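Local coordinates for protein L-lysine 6-monooxygenase (Pseudomonas syringae pv. tomato, PDB 5CQF) that probably uses FAD and NADPH to hydroxylate the side-chain amino group of L-lysine, a step of siderophore biosynthesis, at residues D257-D260 with Y261-L265; R272-D275 with W276-T280; T56-H59 with R60-L64; S115-L118 with G119-R123; Q353-L356 with I357-L361. One frame throughout, in Å; residues are numbered along the deposited sequence.

Along the chain come contacts 3, 4, 1, 2 and 5. Contacts 3 and 4, on helices 57-64 and 111-125, have centres about 10 Å apart and touch, with Arg60 and Glu61 lying on Leu118 and Ser115. Contacts 1 and 2, centres about 14 Å apart, occupy the successive helices 255-264 and 267-280, which pack on each other and both meet the second subunit. Contacts 2 and 3 have centres about 33 Å apart, across the chain's centre. Contact 5 follows strand 345-348 of one parallel sheet and precedes strand 393-396 of the other, its Gln354 touching Arg278. The set samples two helix pairs, one at a subunit contact, and the connection between two probably Rossmann-type sheets.

Contact 1: D257-D260 with Y261-L265; sequences DHVD and YFHSL
The carbonyl oxygen of Val259 is met twice by His263: the backbone N donates a 3.0 Å hydrogen bond to Val259 O, and ring atom CD2 comes to 3.3 Å from the same oxygen, which lies at the edge of the imidazole, in its plane. Val259 and His263 point the same way, one helical turn apart, and Val259 CG1 rests 3.7 Å from His263 CD2. The branch in contact is the one set opposite the backbone N (chi1 175°). A compact beta-branched residue suits this buried place beside a ring whose NE2 is hydrogen-bonded to His404. The same i to i+4 ladder joins Tyr261 N to Asp257 O, Phe262 N to His258 O and Ser264 N to Asp260 O.

Near the helix end, Ser264 folds its hydroxyl back between N and carbonyl carbon (chi1 81°), where OG gives a 2.6 Å bond to Tyr261 O, in the carbonyl plane and on a lone pair. The exposed Asp260 sends its carboxylate to a salt bridge with Arg380. Helix 255-264 lays Tyr261 and Phe262 against helix 267-280, while the hydroxyl of Tyr261 reaches Asp332 of the second subunit.

Contact 2: R272-D275 with W276-T280; sequences RFLD and WSRST
Small Ser277 fits closely against the backbone of Phe273: its CB stands 3.1 Å from Phe273 O, and its backbone N donates a 2.7 Å hydrogen bond to that oxygen. One residue further on, Leu274 O is just as closely surrounded. Arg278 N bonds to it at 2.7 Å, and the aliphatic run of CB, CG and CD of Arg278 curls past, CD coming to 3.3 Å from Leu274 O. The chain is bent at chi2 (149°), which carries the guanidinium back along the helix so that Leu274 CD1 sits over one of its faces, 3.9 Å from Arg278 NH2. Arginine serves well here, its methylenes lying along the backbone while its NE forms a salt bridge with Glu401.

These are i to i+4 contacts of a regular alpha-helix, 267-280, whose buried side holds Phe273 and Leu274 against helix 255-264. Phe273 and Trp276 meet less closely and obliquely, planes at 48° and ring centroids 5.9 Å apart; Tyr313 of the second subunit packs edge-to-face with the indole. The exposed flank is looser. Ser279 N makes a weak bond to Asp275 O, and the carboxylate of Asp275 remains 4.8 Å, measured OD1 to NH1, from the guanidinium of Arg278.

Contact 3: T56-H59 with R60-L64; sequences TQWH and RELLL
Thr56, at the N-cap position, offers its carbonyl to Arg60, whose backbone N bonds to Thr56 O at 3.3 Å. The side chain of Arg60 doubles back along the first turn of the helix: its CG lies 3.4 Å from Thr56 O, and one guanidinium face is turned to that oxygen and to Gln57 N. A long, flexible arginine can make this return and still use NH1 in a salt bridge with Asp55.

Gln57 comes next, its carbonyl taking a 3.0 Å bond from Glu61 N. Gln57 and Glu61 run side by side, but amide and carboxylate planes stand 80° apart and the carboxylate has its hydrogen bond with His112. Helix 57-64 is a short helix of about two turns, partly exposed, lying on helix 111-125 through Arg60, Glu61 and Leu64 and on helix 192-198 through Trp58.

Trp58 O accepts Leu62 N at 2.9 Å, while the indole brings its NE1 within 4.3 Å of Leu62 CD1. Last, with chi1 175° the His59 imidazole swings towards the following turn, where Leu63 CG sits over its face, 4.3 Å from the centroid and 26° off the normal, a CH-pi contact; Leu63 CD1 is 3.7 Å from His59 NE2.

Contact 4: S115-L118 with G119-R123; sequences SDYL and GWVSR
Trp120 and Tyr117 lie one turn apart on helix 111-125, a largely buried alpha-helix in which side chains three and four residues apart pack along one flank. Followed outward, Trp120 begins with CB, set close over the backbone at 3.3 Å from Tyr117 O, with Asp116 O nearly as near. With CG opposite the backbone N (chi1 173°) the indole stands out from the helix beside the Tyr117 ring, and CE3 comes to 4.1 Å from Tyr117 CD1. CZ3 meets CE1 of the same phenol at 4.2 Å, the two aromatic side chains crossing at an angle. On the pyrrole side NE1 donates to Asp95, so the one polar atom of this large apolar residue is satisfied within the core.

The backbone ladder runs on: Gly119 N bonds to Ser115 O at 2.9 Å, and Trp120 N to Asp116 O. Gly119 has no side chain, and there Arg60 of helix 57-64 lies close across the helix surface. Leu118 packs on Ile26 of helix 23-37, as does Val121, an apolar match between neighbouring helices. The phenol of Tyr117 ends in a hydroxyl bonded to Phe87 O, which helps to hold the ring from its far end. Over one face of that ring stands the methyl CG2 of Val121, 3.9 Å from the centroid and 25° off the normal, a CH-pi contact whose shortest approach is 3.6 Å, to Tyr117 CE1.

Contact 5: Q353-L356 with I357-L361; sequences QQYL and IPPLL
Tyr355 turns its ring towards Pro359 with chi1 at -75°, CG lying opposite the carbonyl carbon, and chi2 at -53°; between them the backbone bends at Leu356 and extends again through Ile357 and Pro358. The outcome is that the proline four residues on returns over the aromatic ring. Pro359 CD stands almost squarely above its centre, 3.4 Å from the centroid and 11° off the normal, while the two side chains cross at about a right angle. The closest ring atom to Pro359 CD is Tyr355 CE2, at 3.4 Å. Farther out, Pro359 CG lies over the phenol end, 3.6 Å from Tyr355 CZ and 3.7 Å from Tyr355 OH.

Proline suits this place because CD is bonded to the amide nitrogen, which should leave its hydrogens slightly positive and well matched to the electron-rich face of tyrosine. Pro358 adds a lesser touch, its CA standing 3.9 Å from Tyr355 CB. No hydrogen bond joins the two segments; ring contact and the restricted backbone of two successive prolines shape the turn. Pro359 also opens a 3-10 turn, where it needs no N-H of its own, and Leu361 N bonds back to Pro358 O at 3.0 Å.

Leu361 and Pro358 lie against strand 163-166, while Gln354 and Leu356 reach helix 401-404. The arrangement is a CH-pi tyrosine-proline contact in the long connection that leaves strand 345-348 of one parallel sheet and leads to strand 393-396 of the other, consistent with the two-dinucleotide-domain fold of flavin-dependent N-hydroxylating monooxygenases.

Contact 1: D257-D260 with Y261-L265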
# COMPACT_ATOMS: atom_id res chain seq x y z
N ASP A 257 -26.88 -8.16 -3.92
CA ASP A 257 -27.34 -8.93 -2.76
C ASP A 257 -28.16 -8.09 -1.79
O ASP A 257 -29.10 -8.60 -1.16
CB ASP A 257 -26.18 -9.51 -1.99
CG ASP A 257 -25.46 -10.62 -2.73
OD1 ASP A 257 -25.93 -11.08 -3.81
OD2 ASP A 257 -24.41 -11.04 -2.20
N HIS A 258 -27.79 -6.82 -1.65
CA HIS A 258 -28.50 -5.87 -0.80
C HIS A 258 -29.79 -5.40 -1.47
O HIS A 258 -30.79 -5.24 -0.80
CB HIS A 258 -27.57 -4.72 -0.38
CG HIS A 258 -26.39 -5.21 0.42
ND1 HIS A 258 -26.31 -5.07 1.79
CD2 HIS A 258 -25.30 -5.92 0.05
CE1 HIS A 258 -25.21 -5.66 2.22
NE2 HIS A 258 -24.58 -6.18 1.19
N VAL A 259 -29.76 -5.22 -2.79
CA VAL A 259 -30.97 -4.94 -3.53
C VAL A 259 -31.91 -6.14 -3.35
O VAL A 259 -33.10 -5.91 -3.05
CB VAL A 259 -30.68 -4.62 -5.01
CG1 VAL A 259 -31.97 -4.44 -5.81
CG2 VAL A 259 -29.80 -3.38 -5.12
N ASP A 260 -31.40 -7.39 -3.46
CA ASP A 260 -32.27 -8.61 -3.24
C ASP A 260 -32.94 -8.56 -1.88
O ASP A 260 -34.15 -8.73 -1.75
CB ASP A 260 -31.51 -9.94 -3.28
CG ASP A 260 -31.00 -10.33 -4.68
OD1 ASP A 260 -31.32 -9.65 -5.67
OD2 ASP A 260 -30.27 -11.35 -4.79
N TYR A 261 -32.14 -8.37 -0.84
CA TYR A 261 -32.67 -8.39 0.51
C TYR A 261 -33.77 -7.33 0.61
O TYR A 261 -34.85 -7.65 1.09
CB TYR A 261 -31.57 -8.17 1.55
CG TYR A 261 -32.10 -8.04 2.97
CD1 TYR A 261 -32.48 -9.17 3.71
CD2 TYR A 261 -32.20 -6.79 3.58
CE1 TYR A 261 -32.95 -9.06 5.00
CE2 TYR A 261 -32.69 -6.65 4.88
CZ TYR A 261 -33.07 -7.78 5.59
OH TYR A 261 -33.54 -7.60 6.89
N PHE A 262 -33.51 -6.11 0.13
CA PHE A 262 -34.51 -5.03 0.18
C PHE A 262 -35.81 -5.41 -0.52
O PHE A 262 -36.87 -5.18 0.01
CB PHE A 262 -33.96 -3.74 -0.39
CG PHE A 262 -34.88 -2.58 -0.22
CD1 PHE A 262 -34.89 -1.87 0.96
CD2 PHE A 262 -35.72 -2.20 -1.24
CE1 PHE A 262 -35.73 -0.79 1.12
CE2 PHE A 262 -36.56 -1.12 -1.10
CZ PHE A 262 -36.56 -0.40 0.07
N HIS A 263 -35.75 -6.01 -1.69
CA HIS A 263 -36.97 -6.49 -2.34
C HIS A 263 -37.70 -7.61 -1.60
O HIS A 263 -38.94 -7.67 -1.67
CB HIS A 263 -36.72 -6.87 -3.80
CG HIS A 263 -36.62 -5.66 -4.67
ND1 HIS A 263 -37.72 -5.05 -5.21
CD2 HIS A 263 -35.56 -4.86 -4.95
CE1 HIS A 263 -37.35 -3.96 -5.86
NE2 HIS A 263 -36.04 -3.82 -5.72
N SER A 264 -36.97 -8.42 -0.85
CA SER A 264 -37.59 -9.49 -0.06
C SER A 264 -38.39 -8.98 1.15
O SER A 264 -39.10 -9.74 1.80
CB SER A 264 -36.52 -10.47 0.42
OG SER A 264 -35.87 -9.96 1.58
N LEU A 265 -38.24 -7.70 1.50
CA LEU A 265 -39.02 -7.09 2.57
C LEU A 265 -40.35 -6.58 2.06
O LEU A 265 -40.42 -6.07 0.95
CB LEU A 265 -38.27 -5.91 3.16
CG LEU A 265 -36.89 -6.24 3.71
CD1 LEU A 265 -36.31 -4.96 4.29
CD2 LEU A 265 -37.01 -7.33 4.75

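Contact 2: R272-D275 with W276-T280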
# COMPACT_ATOMS: atom_id res chain seq x y z
N ARG A 272 -39.08 0.65 7.77
CA ARG A 272 -38.24 0.43 8.95
C ARG A 272 -36.76 0.31 8.58
O ARG A 272 -35.90 0.83 9.28
CB ARG A 272 -38.68 -0.80 9.74
CG ARG A 272 -40.01 -0.65 10.46
CD ARG A 272 -40.17 -1.65 11.61
NE ARG A 272 -40.19 -3.08 11.20
CZ ARG A 272 -41.20 -3.70 10.58
NH1 ARG A 272 -41.09 -5.00 10.29
NH2 ARG A 272 -42.31 -3.05 10.22
N PHE A 273 -36.48 -0.37 7.46
CA PHE A 273 -35.11 -0.51 6.98
C PHE A 273 -34.52 0.81 6.55
O PHE A 273 -33.41 1.10 6.93
CB PHE A 273 -35.04 -1.51 5.84
CG PHE A 273 -33.65 -1.69 5.28
CD1 PHE A 273 -32.76 -2.59 5.85
CD2 PHE A 273 -33.23 -0.96 4.16
CE1 PHE A 273 -31.48 -2.77 5.31
CE2 PHE A 273 -31.96 -1.15 3.63
CZ PHE A 273 -31.08 -2.05 4.20
N LEU A 274 -35.27 1.63 5.81
CA LEU A 274 -34.77 2.92 5.38
C LEU A 274 -34.58 3.90 6.53
O LEU A 274 -33.65 4.70 6.52
CB LEU A 274 -35.68 3.54 4.34
CG LEU A 274 -35.75 2.85 2.98
CD1 LEU A 274 -36.81 3.52 2.08
CD2 LEU A 274 -34.39 2.85 2.31
N ASP A 275 -35.46 3.85 7.52
CA ASP A 275 -35.27 4.68 8.71
C ASP A 275 -33.99 4.35 9.46
O ASP A 275 -33.26 5.26 9.85
CB ASP A 275 -36.49 4.61 9.64
CG ASP A 275 -37.73 5.24 9.03
OD1 ASP A 275 -37.59 5.95 7.98
OD2 ASP A 275 -38.83 5.02 9.58
N TRP A 276 -33.71 3.06 9.65
CA TRP A 276 -32.41 2.64 10.17
C TRP A 276 -31.31 3.07 9.20
O TRP A 276 -30.38 3.77 9.58
CB TRP A 276 -32.35 1.11 10.43
CG TRP A 276 -30.92 0.64 10.75
CD1 TRP A 276 -30.28 0.67 11.97
CD2 TRP A 276 -29.97 0.13 9.82
NE1 TRP A 276 -28.99 0.21 11.84
CE2 TRP A 276 -28.78 -0.12 10.53
CE3 TRP A 276 -30.01 -0.13 8.44
CZ2 TRP A 276 -27.64 -0.64 9.90
CZ3 TRP A 276 -28.89 -0.63 7.82
CH2 TRP A 276 -27.71 -0.88 8.55
N SER A 277 -31.43 2.66 7.94
CA SER A 277 -30.43 2.96 6.91
C SER A 277 -30.05 4.46 6.80
O SER A 277 -28.86 4.82 6.73
CB SER A 277 -30.91 2.43 5.56
OG SER A 277 -30.07 2.86 4.52
N ARG A 278 -31.07 5.31 6.83
CA ARG A 278 -30.85 6.77 6.78
C ARG A 278 -30.15 7.34 8.02
O ARG A 278 -29.38 8.30 7.91
CB ARG A 278 -32.17 7.50 6.50
CG ARG A 278 -32.50 7.49 5.02
CD ARG A 278 -33.99 7.51 4.73
NE ARG A 278 -34.22 7.37 3.29
CZ ARG A 278 -35.42 7.30 2.73
NH1 ARG A 278 -36.51 7.35 3.50
NH2 ARG A 278 -35.54 7.18 1.40
N SER A 279 -30.39 6.76 9.19
CA SER A 279 -29.71 7.23 10.40
C SER A 279 -28.29 6.62 10.54
O SER A 279 -27.44 7.19 11.22
CB SER A 279 -30.58 6.97 11.64
OG SER A 279 -30.93 5.61 11.76
N THR A 280 -28.05 5.48 9.91
CA THR A 280 -26.71 4.91 9.84
C THR A 280 -25.83 5.81 9.00
O THR A 280 -24.63 5.93 9.28
CB THR A 280 -26.72 3.50 9.22
OG1 THR A 280 -27.35 2.59 10.14
CG2 THR A 280 -25.31 3.01 8.92

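Contact 3: T56-H59 with R60-L64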
# COMPACT_ATOMS: atom_id res chain seq x y z
N THR A 56 -19.47 14.80 -26.57
CA THR A 56 -18.23 15.51 -26.29
C THR A 56 -17.53 14.93 -25.07
O THR A 56 -18.17 14.40 -24.16
CB THR A 56 -18.50 17.02 -26.12
OG1 THR A 56 -19.17 17.52 -27.28
CG2 THR A 56 -17.19 17.82 -25.94
N GLN A 57 -16.20 15.00 -25.08
CA GLN A 57 -15.38 14.57 -23.95
C GLN A 57 -15.75 15.35 -22.70
O GLN A 57 -15.92 14.77 -21.64
CB GLN A 57 -13.89 14.74 -24.28
CG GLN A 57 -12.95 14.05 -23.31
CD GLN A 57 -11.46 14.31 -23.59
OE1 GLN A 57 -10.67 14.48 -22.67
NE2 GLN A 57 -11.09 14.33 -24.88
N TRP A 58 -15.89 16.67 -22.82
CA TRP A 58 -16.30 17.52 -21.69
C TRP A 58 -17.52 16.96 -20.95
O TRP A 58 -17.52 16.87 -19.72
CB TRP A 58 -16.58 18.96 -22.16
CG TRP A 58 -16.93 19.92 -21.02
CD1 TRP A 58 -18.18 20.35 -20.66
CD2 TRP A 58 -16.01 20.55 -20.10
NE1 TRP A 58 -18.10 21.20 -19.57
CE2 TRP A 58 -16.78 21.34 -19.21
CE3 TRP A 58 -14.62 20.51 -19.94
CZ2 TRP A 58 -16.20 22.09 -18.18
CZ3 TRP A 58 -14.04 21.26 -18.92
CH2 TRP A 58 -14.84 22.04 -18.05
N HIS A 59 -18.55 16.57 -21.71
CA HIS A 59 -19.78 16.08 -21.10
C HIS A 59 -19.61 14.72 -20.42
O HIS A 59 -20.19 14.49 -19.35
CB HIS A 59 -20.91 16.00 -22.12
CG HIS A 59 -22.16 15.39 -21.57
ND1 HIS A 59 -23.01 16.07 -20.73
CD2 HIS A 59 -22.68 14.14 -21.70
CE1 HIS A 59 -24.01 15.28 -20.39
NE2 HIS A 59 -23.83 14.10 -20.97
N ARG A 60 -18.85 13.82 -21.03
CA ARG A 60 -18.60 12.50 -20.44
C ARG A 60 -17.83 12.62 -19.11
O ARG A 60 -18.16 11.94 -18.13
CB ARG A 60 -17.83 11.62 -21.43
CG ARG A 60 -18.56 11.33 -22.74
CD ARG A 60 -17.71 10.44 -23.64
NE ARG A 60 -17.94 10.70 -25.06
CZ ARG A 60 -17.01 11.11 -25.94
NH1 ARG A 60 -17.36 11.30 -27.22
NH2 ARG A 60 -15.75 11.34 -25.58
N GLU A 61 -16.83 13.50 -19.09
CA GLU A 61 -16.08 13.84 -17.88
C GLU A 61 -16.95 14.52 -16.81
O GLU A 61 -16.76 14.32 -15.62
CB GLU A 61 -14.86 14.72 -18.21
CG GLU A 61 -13.80 13.99 -19.02
CD GLU A 61 -12.46 14.71 -19.05
OE1 GLU A 61 -12.44 15.93 -19.31
OE2 GLU A 61 -11.42 14.03 -18.83
N LEU A 62 -17.90 15.32 -17.25
CA LEU A 62 -18.89 15.88 -16.34
C LEU A 62 -19.69 14.75 -15.64
O LEU A 62 -20.03 14.89 -14.47
CB LEU A 62 -19.84 16.84 -17.08
CG LEU A 62 -20.46 18.00 -16.29
CD1 LEU A 62 -19.44 19.11 -16.05
CD2 LEU A 62 -21.67 18.55 -17.01
N LEU A 63 -19.95 13.66 -16.36
CA LEU A 63 -20.77 12.54 -15.84
C LEU A 63 -20.10 11.67 -14.77
O LEU A 63 -20.77 10.98 -14.02
CB LEU A 63 -21.18 11.60 -16.98
CG LEU A 63 -22.09 12.17 -18.07
CD1 LEU A 63 -21.99 11.34 -19.35
CD2 LEU A 63 -23.52 12.24 -17.57
N LEU A 64 -18.78 11.65 -14.75
CA LEU A 64 -18.07 10.79 -13.82
C LEU A 64 -17.79 11.48 -12.48
O LEU A 64 -17.52 10.80 -11.49
CB LEU A 64 -16.78 10.28 -14.45
CG LEU A 64 -16.91 9.46 -15.74
CD1 LEU A 64 -15.68 8.59 -15.90
CD2 LEU A 64 -18.16 8.60 -15.77

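Contact 4: S115-L118 with G119-R123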
# COMPACT_ATOMS: atom_id res chain seq x y z
N SER A 115 -13.13 7.86 -18.29
CA SER A 115 -13.80 8.72 -19.29
C SER A 115 -13.42 8.37 -20.71
O SER A 115 -14.30 8.18 -21.57
CB SER A 115 -13.45 10.21 -19.09
OG SER A 115 -14.00 10.65 -17.87
N ASP A 116 -12.11 8.32 -20.97
CA ASP A 116 -11.61 7.93 -22.28
C ASP A 116 -12.15 6.58 -22.71
O ASP A 116 -12.61 6.42 -23.85
CB ASP A 116 -10.09 7.90 -22.29
CG ASP A 116 -9.53 7.81 -23.70
OD1 ASP A 116 -9.68 8.80 -24.44
OD2 ASP A 116 -8.96 6.78 -24.09
N TYR A 117 -12.11 5.61 -21.80
CA TYR A 117 -12.70 4.29 -22.06
C TYR A 117 -14.14 4.44 -22.48
O TYR A 117 -14.59 3.86 -23.45
CB TYR A 117 -12.60 3.41 -20.82
CG TYR A 117 -13.49 2.16 -20.82
CD1 TYR A 117 -13.25 1.11 -21.70
CD2 TYR A 117 -14.55 2.04 -19.92
CE1 TYR A 117 -14.07 -0.02 -21.69
CE2 TYR A 117 -15.36 0.92 -19.90
CZ TYR A 117 -15.12 -0.10 -20.77
OH TYR A 117 -15.94 -1.18 -20.74
N LEU A 118 -14.86 5.24 -21.73
CA LEU A 118 -16.27 5.39 -21.95
C LEU A 118 -16.55 6.01 -23.32
O LEU A 118 -17.46 5.58 -24.04
CB LEU A 118 -16.83 6.24 -20.82
CG LEU A 118 -18.25 6.67 -21.05
CD1 LEU A 118 -19.16 5.53 -20.66
CD2 LEU A 118 -18.53 7.92 -20.23
N GLY A 119 -15.78 7.01 -23.72
CA GLY A 119 -15.86 7.53 -25.11
C GLY A 119 -15.47 6.46 -26.12
O GLY A 119 -16.04 6.37 -27.20
N TRP A 120 -14.52 5.62 -25.78
CA TRP A 120 -14.08 4.60 -26.70
C TRP A 120 -15.18 3.57 -26.94
O TRP A 120 -15.34 3.07 -28.05
CB TRP A 120 -12.78 3.97 -26.19
CG TRP A 120 -12.25 2.78 -26.92
CD1 TRP A 120 -11.31 2.79 -27.92
CD2 TRP A 120 -12.52 1.40 -26.65
NE1 TRP A 120 -11.02 1.51 -28.30
CE2 TRP A 120 -11.76 0.64 -27.55
CE3 TRP A 120 -13.35 0.74 -25.74
CZ2 TRP A 120 -11.80 -0.76 -27.58
CZ3 TRP A 120 -13.40 -0.65 -25.78
CH2 TRP A 120 -12.63 -1.38 -26.69
N VAL A 121 -15.93 3.25 -25.90
CA VAL A 121 -17.08 2.34 -26.08
C VAL A 121 -18.23 3.03 -26.79
O VAL A 121 -18.82 2.51 -27.74
CB VAL A 121 -17.66 1.80 -24.75
CG1 VAL A 121 -18.79 0.83 -25.05
CG2 VAL A 121 -16.60 1.09 -23.94
N SER A 122 -18.57 4.21 -26.31
CA SER A 122 -19.66 4.98 -26.92
C SER A 122 -19.49 5.04 -28.44
O SER A 122 -20.38 4.62 -29.18
CB SER A 122 -19.74 6.38 -26.31
OG SER A 122 -20.71 7.13 -26.97
N ARG A 123 -18.34 5.50 -28.89
CA ARG A 123 -18.03 5.61 -30.34
C ARG A 123 -18.29 4.36 -31.15
O ARG A 123 -18.33 4.44 -32.36
CB ARG A 123 -16.56 5.92 -30.56
CG ARG A 123 -16.21 7.38 -30.53
CD ARG A 123 -14.74 7.57 -30.89
NE ARG A 123 -13.85 7.50 -29.72
CZ ARG A 123 -12.80 6.67 -29.57
NH1 ARG A 123 -12.46 5.78 -30.52
NH2 ARG A 123 -12.07 6.74 -28.45

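Contact 5: Q353-L356 with I357-L361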
# COMPACT_ATOMS: atom_id res chain seq x y z
N GLN A 353 -31.84 14.69 -6.05
CA GLN A 353 -33.20 14.40 -5.58
C GLN A 353 -33.69 13.08 -6.13
O GLN A 353 -33.55 12.83 -7.31
CB GLN A 353 -34.15 15.52 -6.05
CG GLN A 353 -35.53 15.52 -5.37
CD GLN A 353 -35.48 15.66 -3.84
OE1 GLN A 353 -34.96 14.80 -3.14
NE2 GLN A 353 -36.05 16.73 -3.32
N GLN A 354 -34.27 12.22 -5.28
CA GLN A 354 -34.98 11.04 -5.79
C GLN A 354 -36.41 11.47 -6.14
O GLN A 354 -37.15 11.99 -5.31
CB GLN A 354 -34.93 9.80 -4.86
CG GLN A 354 -35.31 10.00 -3.38
CD GLN A 354 -35.70 8.70 -2.61
OE1 GLN A 354 -35.06 7.64 -2.74
NE2 GLN A 354 -36.76 8.80 -1.79
N TYR A 355 -36.78 11.30 -7.40
CA TYR A 355 -38.11 11.61 -7.83
C TYR A 355 -39.02 10.51 -7.31
O TYR A 355 -38.59 9.36 -7.14
CB TYR A 355 -38.17 11.66 -9.35
CG TYR A 355 -37.57 12.91 -9.97
CD1 TYR A 355 -37.97 14.18 -9.55
CD2 TYR A 355 -36.65 12.81 -11.02
CE1 TYR A 355 -37.46 15.32 -10.14
CE2 TYR A 355 -36.12 13.95 -11.61
CZ TYR A 355 -36.53 15.21 -11.17
OH TYR A 355 -36.02 16.35 -11.75
N LEU A 356 -40.26 10.86 -7.02
CA LEU A 356 -41.27 9.84 -6.72
C LEU A 356 -41.79 9.35 -8.06
O LEU A 356 -41.90 8.15 -8.28
CB LEU A 356 -42.41 10.40 -5.84
CG LEU A 356 -41.94 10.91 -4.47
CD1 LEU A 356 -43.11 11.42 -3.64
CD2 LEU A 356 -41.15 9.85 -3.69
N ILE A 357 -42.09 10.31 -8.94
CA ILE A 357 -42.46 10.06 -10.31
C ILE A 357 -41.63 10.98 -11.18
O ILE A 357 -41.75 12.19 -11.07
CB ILE A 357 -43.94 10.40 -10.57
CG1 ILE A 357 -44.83 9.46 -9.77
CG2 ILE A 357 -44.25 10.29 -12.06
CD1 ILE A 357 -46.31 9.80 -9.84
N PRO A 358 -40.78 10.43 -12.05
CA PRO A 358 -39.94 11.35 -12.79
C PRO A 358 -40.79 12.29 -13.61
O PRO A 358 -41.86 11.90 -14.06
CB PRO A 358 -39.10 10.43 -13.70
CG PRO A 358 -39.19 9.07 -13.09
CD PRO A 358 -40.47 9.02 -12.32
N PRO A 359 -40.34 13.54 -13.78
CA PRO A 359 -41.13 14.53 -14.53
C PRO A 359 -41.53 14.04 -15.90
O PRO A 359 -42.65 14.32 -16.32
CB PRO A 359 -40.18 15.73 -14.66
CG PRO A 359 -39.24 15.60 -13.51
CD PRO A 359 -39.09 14.12 -13.24
N LEU A 360 -40.64 13.34 -16.61
CA LEU A 360 -40.95 12.85 -17.96
C LEU A 360 -42.12 11.87 -18.02
O LEU A 360 -42.70 11.67 -19.07
CB LEU A 360 -39.71 12.22 -18.63
CG LEU A 360 -38.62 13.18 -19.12
CD1 LEU A 360 -37.48 12.41 -19.78
CD2 LEU A 360 -39.18 14.21 -20.09
N LEU A 361 -42.47 11.26 -16.89
CA LEU A 361 -43.61 10.36 -16.85
C LEU A 361 -44.90 11.03 -16.34
O LEU A 361 -45.89 10.34 -16.09
CB LEU A 361 -43.26 9.15 -15.99
CG LEU A 361 -42.14 8.31 -16.59
CD1 LEU A 361 -41.79 7.16 -15.68
CD2 LEU A 361 -42.55 7.76 -17.94